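Long-range contacts in probable porin (Pseudomonas aeruginosa, PDB 2Y0H), which probably acts as an outer-membrane porin of the OprD family, forming a beta-barrel channel for the passage of small solutes: residues N245-A250 and P283-L288; S340-N345 and T368-Y373. All blocks are in the same frame, centred on the assembly; numbering follows the deposited sequence.

Interaction 1 of 2, residues N245-A250 and P283-L288. With C8E ((hydroxyethyloxy)tri(ethyloxy)octane), chain M.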
loop_
_atom_site.group_PDB
_atom_site.type_symbol
_atom_site.label_atom_id
_atom_site.label_comp_id
_atom_site.label_asym_id
_atom_site.label_seq_id
_atom_site.Cartn_x
_atom_site.Cartn_y
_atom_site.Cartn_z
ATOM N N ASN A 245 9.723 -10.355 -14.936
ATOM C CA ASN A 245 9.494 -8.918 -14.828
ATOM C C ASN A 245 10.616 -8.227 -14.088
ATOM O O ASN A 245 11.033 -8.647 -13.007
ATOM C CB ASN A 245 8.185 -8.614 -14.098
ATOM C CG ASN A 245 7.917 -7.111 -13.949
ATOM O OD1 ASN A 245 8.421 -6.452 -13.033
ATOM N ND2 ASN A 245 7.095 -6.579 -14.832
ATOM N N ARG A 246 11.112 -7.162 -14.690
ATOM C CA ARG A 246 11.924 -6.228 -13.955
ATOM C C ARG A 246 11.110 -4.957 -13.962
ATOM O O ARG A 246 10.418 -4.647 -14.942
ATOM C CB ARG A 246 13.315 -6.087 -14.584
ATOM C CG ARG A 246 14.004 -7.455 -14.737
ATOM C CD ARG A 246 15.481 -7.366 -15.061
ATOM N NE ARG A 246 15.767 -6.530 -16.226
ATOM C CZ ARG A 246 15.682 -6.942 -17.488
ATOM N NH1 ARG A 246 15.297 -8.183 -17.758
ATOM N NH2 ARG A 246 15.974 -6.103 -18.479
ATOM N N ASN A 247 11.161 -4.254 -12.837
ATOM C CA ASN A 247 10.349 -3.074 -12.606
ATOM C C ASN A 247 11.275 -1.945 -12.156
ATOM O O ASN A 247 11.846 -2.026 -11.064
ATOM C CB ASN A 247 9.294 -3.394 -11.532
ATOM C CG ASN A 247 8.532 -2.154 -11.046
ATOM O OD1 ASN A 247 8.869 -1.018 -11.392
ATOM N ND2 ASN A 247 7.499 -2.382 -10.236
ATOM N N LEU A 248 11.450 -0.929 -13.013
ATOM C CA LEU A 248 12.235 0.276 -12.687
ATOM C C LEU A 248 11.304 1.477 -12.535
ATOM O O LEU A 248 10.608 1.859 -13.476
ATOM C CB LEU A 248 13.240 0.606 -13.791
ATOM C CG LEU A 248 14.402 -0.329 -14.126
ATOM C CD1 LEU A 248 13.974 -1.778 -14.140
ATOM C CD2 LEU A 248 14.979 0.060 -15.481
ATOM N N ASN A 249 11.286 2.078 -11.356
ATOM C CA ASN A 249 10.424 3.227 -11.135
ATOM C C ASN A 249 11.036 4.213 -10.150
ATOM O O ASN A 249 11.760 3.821 -9.226
ATOM C CB ASN A 249 9.006 2.802 -10.716
ATOM C CG ASN A 249 8.961 2.172 -9.335
ATOM O OD1 ASN A 249 8.704 2.845 -8.343
ATOM N ND2 ASN A 249 9.205 0.869 -9.268
ATOM N N ALA A 250 10.755 5.494 -10.367
ATOM C CA ALA A 250 11.337 6.557 -9.557
ATOM C C ALA A 250 10.353 7.704 -9.394
ATOM O O ALA A 250 9.597 8.024 -10.303
ATOM C CB ALA A 250 12.644 7.056 -10.179
ATOM N N PRO A 283 0.951 -2.545 -5.012
ATOM C CA PRO A 283 2.292 -2.626 -5.600
ATOM C C PRO A 283 3.085 -1.396 -5.148
ATOM O O PRO A 283 2.589 -0.275 -5.251
ATOM C CB PRO A 283 2.028 -2.548 -7.112
ATOM C CG PRO A 283 0.531 -2.571 -7.291
ATOM C CD PRO A 283 -0.066 -2.140 -5.996
ATOM N N TYR A 284 4.285 -1.604 -4.626
ATOM C CA TYR A 284 5.071 -0.517 -4.066
ATOM C C TYR A 284 5.797 0.249 -5.189
ATOM O O TYR A 284 7.004 0.109 -5.367
ATOM C CB TYR A 284 6.064 -1.100 -3.053
ATOM C CG TYR A 284 6.757 -0.066 -2.202
ATOM C CD1 TYR A 284 6.030 0.750 -1.342
ATOM C CD2 TYR A 284 8.135 0.110 -2.272
ATOM C CE1 TYR A 284 6.667 1.711 -0.559
ATOM C CE2 TYR A 284 8.780 1.060 -1.491
ATOM C CZ TYR A 284 8.043 1.857 -0.643
ATOM O OH TYR A 284 8.681 2.802 0.131
ATOM N N VAL A 285 5.041 1.036 -5.954
ATOM C CA VAL A 285 5.547 1.650 -7.176
ATOM C C VAL A 285 5.220 3.134 -7.300
ATOM O O VAL A 285 4.151 3.582 -6.897
ATOM C CB VAL A 285 5.026 0.927 -8.439
ATOM C CG1 VAL A 285 5.367 -0.562 -8.379
ATOM C CG2 VAL A 285 3.524 1.144 -8.620
ATOM N N ALA A 286 6.160 3.881 -7.870
ATOM C CA ALA A 286 6.017 5.318 -8.105
ATOM C C ALA A 286 4.692 5.738 -8.740
ATOM O O ALA A 286 4.033 6.639 -8.250
ATOM C CB ALA A 286 7.182 5.824 -8.948
ATOM N N ASN A 287 4.304 5.092 -9.829
ATOM C CA ASN A 287 3.144 5.545 -10.592
ATOM C C ASN A 287 1.815 4.889 -10.204
ATOM O O ASN A 287 0.857 4.880 -10.983
ATOM C CB ASN A 287 3.421 5.455 -12.097
ATOM C CG ASN A 287 4.418 6.513 -12.557
ATOM O OD1 ASN A 287 4.883 7.309 -11.745
ATOM N ND2 ASN A 287 4.751 6.527 -13.857
ATOM N N LEU A 288 1.760 4.354 -8.990
ATOM C CA LEU A 288 0.526 3.801 -8.465
ATOM C C LEU A 288 -0.561 4.862 -8.433
ATOM O O LEU A 288 -0.333 5.960 -7.951
ATOM C CB LEU A 288 0.748 3.268 -7.045
ATOM C CG LEU A 288 -0.557 2.879 -6.346
ATOM C CD1 LEU A 288 -1.002 1.535 -6.869
ATOM C CD2 LEU A 288 -0.399 2.853 -4.831
HETATM C C1 C8E M . 13.630 4.375 -14.607
HETATM C C2 C8E M . 13.482 4.334 -13.084
HETATM C C3 C8E M . 14.801 4.689 -12.398
HETATM C C4 C8E M . 15.613 3.434 -12.079
#
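Asn249 and Ala286 join the wall of an 18-stranded antiparallel beta barrel to a long loop that folds inward. Strand 244-256 supplies the wall. The loop between strands 259-269 and 300-309 supplies the partner, where a type I turn runs from Val285 to Leu288. The tight part centres on the Asn249 amide. Its OD1 accepts the backbone N-H of Ala286 at 2.8 Å, in a fairly straight bond of 167°. The donor sits above the carbonyl plane of the amide. The other end of the group, ND2, donates to Asn247 OD1, so the amide is held at both ends and its rotation is fixed. The CB of Ala286 packs 3.4 Å from Asn249 OD1. Gln303 takes up the carbonyl of Ala286, and Gln266 binds the N-H of Asn287.

The detergent side of the strand is looser. The nearest approach to the bound C8E is Asn249 N to its C2, at 3.6 Å. Leu248 touches the alkyl chain with CB, and Ala250 CB is 3.9 Å from C8E C3. Back on the loop side, the side chains of Asn247 and Val285 cross at about a right angle, with Asn247 ND2 3.4 Å from Val285 CG1.

Interaction 2 of 2, residues S340-N345 and T368-Y373. With C8E ((hydroxyethyloxy)tri(ethyloxy)octane), chain L.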
loop_
_atom_site.group_PDB
_atom_site.type_symbol
_atom_site.label_atom_id
_atom_site.label_comp_id
_atom_site.label_asym_id
_atom_site.label_seq_id
_atom_site.Cartn_x
_atom_site.Cartn_y
_atom_site.Cartn_z
ATOM N N SER A 340 -2.698 1.606 -24.545
ATOM C CA SER A 340 -2.181 2.739 -23.795
ATOM C C SER A 340 -3.304 3.239 -22.903
ATOM O O SER A 340 -4.477 2.984 -23.171
ATOM C CB SER A 340 -1.698 3.849 -24.728
ATOM O OG SER A 340 -2.682 4.166 -25.695
ATOM N N GLU A 341 -2.947 3.947 -21.841
ATOM C CA GLU A 341 -3.930 4.358 -20.853
ATOM C C GLU A 341 -3.480 5.627 -20.149
ATOM O O GLU A 341 -2.290 5.956 -20.130
ATOM C CB GLU A 341 -4.171 3.228 -19.832
ATOM C CG GLU A 341 -2.942 2.869 -18.980
ATOM C CD GLU A 341 -3.112 1.588 -18.150
ATOM O OE1 GLU A 341 -4.212 1.012 -18.127
ATOM O OE2 GLU A 341 -2.131 1.146 -17.525
ATOM N N TRP A 342 -4.435 6.339 -19.565
ATOM C CA TRP A 342 -4.110 7.447 -18.684
ATOM C C TRP A 342 -5.085 7.546 -17.516
ATOM O O TRP A 342 -6.226 7.092 -17.601
ATOM C CB TRP A 342 -4.028 8.774 -19.444
ATOM C CG TRP A 342 -5.285 9.307 -20.051
ATOM C CD1 TRP A 342 -5.663 9.201 -21.362
ATOM C CD2 TRP A 342 -6.307 10.096 -19.405
ATOM N NE1 TRP A 342 -6.861 9.852 -21.566
ATOM C CE2 TRP A 342 -7.277 10.408 -20.384
ATOM C CE3 TRP A 342 -6.503 10.548 -18.099
ATOM C CZ2 TRP A 342 -8.422 11.156 -20.097
ATOM C CZ3 TRP A 342 -7.644 11.295 -17.810
ATOM C CH2 TRP A 342 -8.588 11.593 -18.809
ATOM N N GLU A 343 -4.624 8.130 -16.418
ATOM C CA GLU A 343 -5.485 8.325 -15.271
ATOM C C GLU A 343 -5.185 9.664 -14.622
ATOM O O GLU A 343 -4.032 10.085 -14.544
ATOM C CB GLU A 343 -5.316 7.191 -14.258
ATOM C CG GLU A 343 -6.335 7.218 -13.108
ATOM C CD GLU A 343 -6.281 5.974 -12.194
ATOM O OE1 GLU A 343 -5.895 4.883 -12.674
ATOM O OE2 GLU A 343 -6.629 6.096 -10.996
ATOM N N ARG A 344 -6.232 10.341 -14.180
ATOM C CA ARG A 344 -6.069 11.507 -13.342
ATOM C C ARG A 344 -6.774 11.261 -12.011
ATOM O O ARG A 344 -7.849 10.676 -11.978
ATOM C CB ARG A 344 -6.631 12.751 -14.031
ATOM C CG ARG A 344 -6.770 13.958 -13.114
ATOM C CD ARG A 344 -6.046 15.156 -13.692
ATOM N NE ARG A 344 -6.203 15.209 -15.145
ATOM C CZ ARG A 344 -5.682 16.158 -15.914
ATOM N NH1 ARG A 344 -4.979 17.139 -15.356
ATOM N NH2 ARG A 344 -5.869 16.127 -17.231
ATOM N N ASN A 345 -6.137 11.689 -10.925
ATOM C CA ASN A 345 -6.695 11.601 -9.580
ATOM C C ASN A 345 -6.655 12.984 -8.973
ATOM O O ASN A 345 -5.609 13.632 -8.978
ATOM C CB ASN A 345 -5.854 10.686 -8.681
ATOM C CG ASN A 345 -5.967 9.219 -9.041
ATOM O OD1 ASN A 345 -5.156 8.402 -8.598
ATOM N ND2 ASN A 345 -6.968 8.875 -9.833
ATOM N N THR A 368 -10.504 9.804 -12.989
ATOM C CA THR A 368 -10.801 9.738 -14.415
ATOM C C THR A 368 -9.762 8.856 -15.088
ATOM O O THR A 368 -8.556 9.055 -14.905
ATOM C CB THR A 368 -10.830 11.135 -15.076
ATOM O OG1 THR A 368 -11.702 11.999 -14.339
ATOM C CG2 THR A 368 -11.336 11.035 -16.509
ATOM N N TYR A 369 -10.239 7.873 -15.846
ATOM C CA TYR A 369 -9.377 6.877 -16.471
ATOM C C TYR A 369 -9.862 6.529 -17.868
ATOM O O TYR A 369 -11.049 6.304 -18.073
ATOM C CB TYR A 369 -9.349 5.597 -15.630
ATOM C CG TYR A 369 -8.715 4.425 -16.336
ATOM C CD1 TYR A 369 -7.334 4.279 -16.368
ATOM C CD2 TYR A 369 -9.493 3.462 -16.978
ATOM C CE1 TYR A 369 -6.734 3.208 -17.011
ATOM C CE2 TYR A 369 -8.909 2.380 -17.626
ATOM C CZ TYR A 369 -7.528 2.259 -17.637
ATOM O OH TYR A 369 -6.930 1.204 -18.283
ATOM N N ARG A 370 -8.935 6.484 -18.822
ATOM C CA ARG A 370 -9.235 6.082 -20.197
ATOM C C ARG A 370 -8.143 5.167 -20.717
ATOM O O ARG A 370 -6.977 5.342 -20.380
ATOM C CB ARG A 370 -9.323 7.301 -21.115
ATOM C CG ARG A 370 -10.358 8.304 -20.702
ATOM C CD ARG A 370 -11.763 7.807 -20.951
ATOM N NE ARG A 370 -12.724 8.877 -20.691
ATOM C CZ ARG A 370 -13.218 9.148 -19.491
ATOM N NH1 ARG A 370 -12.852 8.418 -18.444
ATOM N NH2 ARG A 370 -14.083 10.136 -19.332
ATOM N N SER A 371 -8.525 4.182 -21.527
ATOM C CA SER A 371 -7.557 3.366 -22.252
ATOM C C SER A 371 -8.025 3.202 -23.697
ATOM O O SER A 371 -9.201 3.395 -23.995
ATOM C CB SER A 371 -7.405 1.998 -21.594
ATOM O OG SER A 371 -8.573 1.220 -21.774
ATOM N N ARG A 372 -7.105 2.842 -24.585
ATOM C CA ARG A 372 -7.409 2.726 -26.005
ATOM C C ARG A 372 -8.240 1.488 -26.329
ATOM O O ARG A 372 -9.254 1.584 -27.019
ATOM C CB ARG A 372 -6.123 2.711 -26.831
ATOM C CG ARG A 372 -6.358 2.529 -28.323
ATOM C CD ARG A 372 -5.910 3.750 -29.119
ATOM N NE ARG A 372 -4.457 3.927 -29.089
ATOM C CZ ARG A 372 -3.626 3.481 -30.030
ATOM N NH1 ARG A 372 -4.100 2.828 -31.089
ATOM N NH2 ARG A 372 -2.316 3.689 -29.915
ATOM N N TYR A 373 -7.821 0.332 -25.816
ATOM C CA TYR A 373 -8.470 -0.938 -26.154
ATOM C C TYR A 373 -9.243 -1.606 -25.009
ATOM O O TYR A 373 -9.876 -2.646 -25.208
ATOM C CB TYR A 373 -7.453 -1.921 -26.761
ATOM C CG TYR A 373 -6.876 -1.436 -28.070
ATOM C CD1 TYR A 373 -7.636 -1.454 -29.236
ATOM C CD2 TYR A 373 -5.582 -0.926 -28.137
ATOM C CE1 TYR A 373 -7.111 -0.995 -30.443
ATOM C CE2 TYR A 373 -5.055 -0.466 -29.335
ATOM C CZ TYR A 373 -5.824 -0.506 -30.485
ATOM O OH TYR A 373 -5.301 -0.049 -31.675
HETATM C C7 C8E L . -2.782 9.058 -24.367
HETATM C C8 C8E L . -3.044 7.640 -24.870
HETATM O O9 C8E L . -4.059 7.031 -24.090
HETATM C C10 C8E L . -5.346 7.581 -24.324
HETATM C C11 C8E L . -6.376 6.469 -24.518
HETATM O O12 C8E L . -7.426 6.900 -25.361
#
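Trp342 and Arg370 lie side by side and point the same way. The indole turns one face to the aliphatic part of the arginine. CB of Arg370 makes a CH-pi contact, 4.0 Å from the centroid of the five-membered ring of Trp342. CG of Arg370 sits over the same face toward the rim, 3.5 Å from Trp342 CZ2. The arginine chain bends at chi2 (-72°), and its guanidinium plane is 30° from the ring plane. NH1 donates to the carbonyl of Tyr369, and NH2 forms a salt bridge with Asp378. Thr368 also runs beside the indole, with its CG2 3.6 Å from Trp342 CH2. At the CD1 edge comes a bound C8E detergent, whose C10 is 3.4 Å from Trp342 CD1.

Trp342, Thr368 and Arg370 share one face of a beta hairpin in the barrel wall, formed by strands 339-351 and 361-371. The short segments run antiparallel. Trp342 with Arg370 and Arg344 with Thr368 are hydrogen-bonded pairs. Glu341 with Ser371 and Glu343 with Tyr369 are non-hydrogen-bonded pairs. Past the strand end, Arg372 N still donates to Ser340 O.

On the opposite face, Tyr369 OH donates to Glu341 OE1 at 2.7 Å. The oxygen uses its anti lone pair and lies at the edge of the ring, in plane. The carboxylate is turned 67° from the ring. OE1 also pairs with Arg296, which would favour the charged form. Glu343 crosses Tyr369 at about a right angle, its OE1 4.0 Å from Tyr369 CD1. Glu343 OE2 accepts Tyr291 N and OE1 accepts Gln292 N, while the Tyr291 ring meets that of Tyr369 edge-to-face. Asn345 ND2 adds a bond to Glu343 OE2.

In the fold
From the N terminus, the chain first lays down the earlier strands of the barrel and reaches 245-250. It crosses strand 259-269 and enters the long loop. There 283-288 returns to 245-250, and interaction 1 closes a loop with 32 residues between its segments. The rest of the loop leads to strands 300-309, 318-330 and 339-351. Interaction 2 then closes the later hairpin between 340-345 and 368-373. The two contacts are in series and neither nest nor cross. The centres of interactions 1 and 2 are about 18 Å apart. One ties an inward loop to the wall. The other joins neighbouring wall strands. The loop that carries 283-288 runs on to meet side chains of interaction 2.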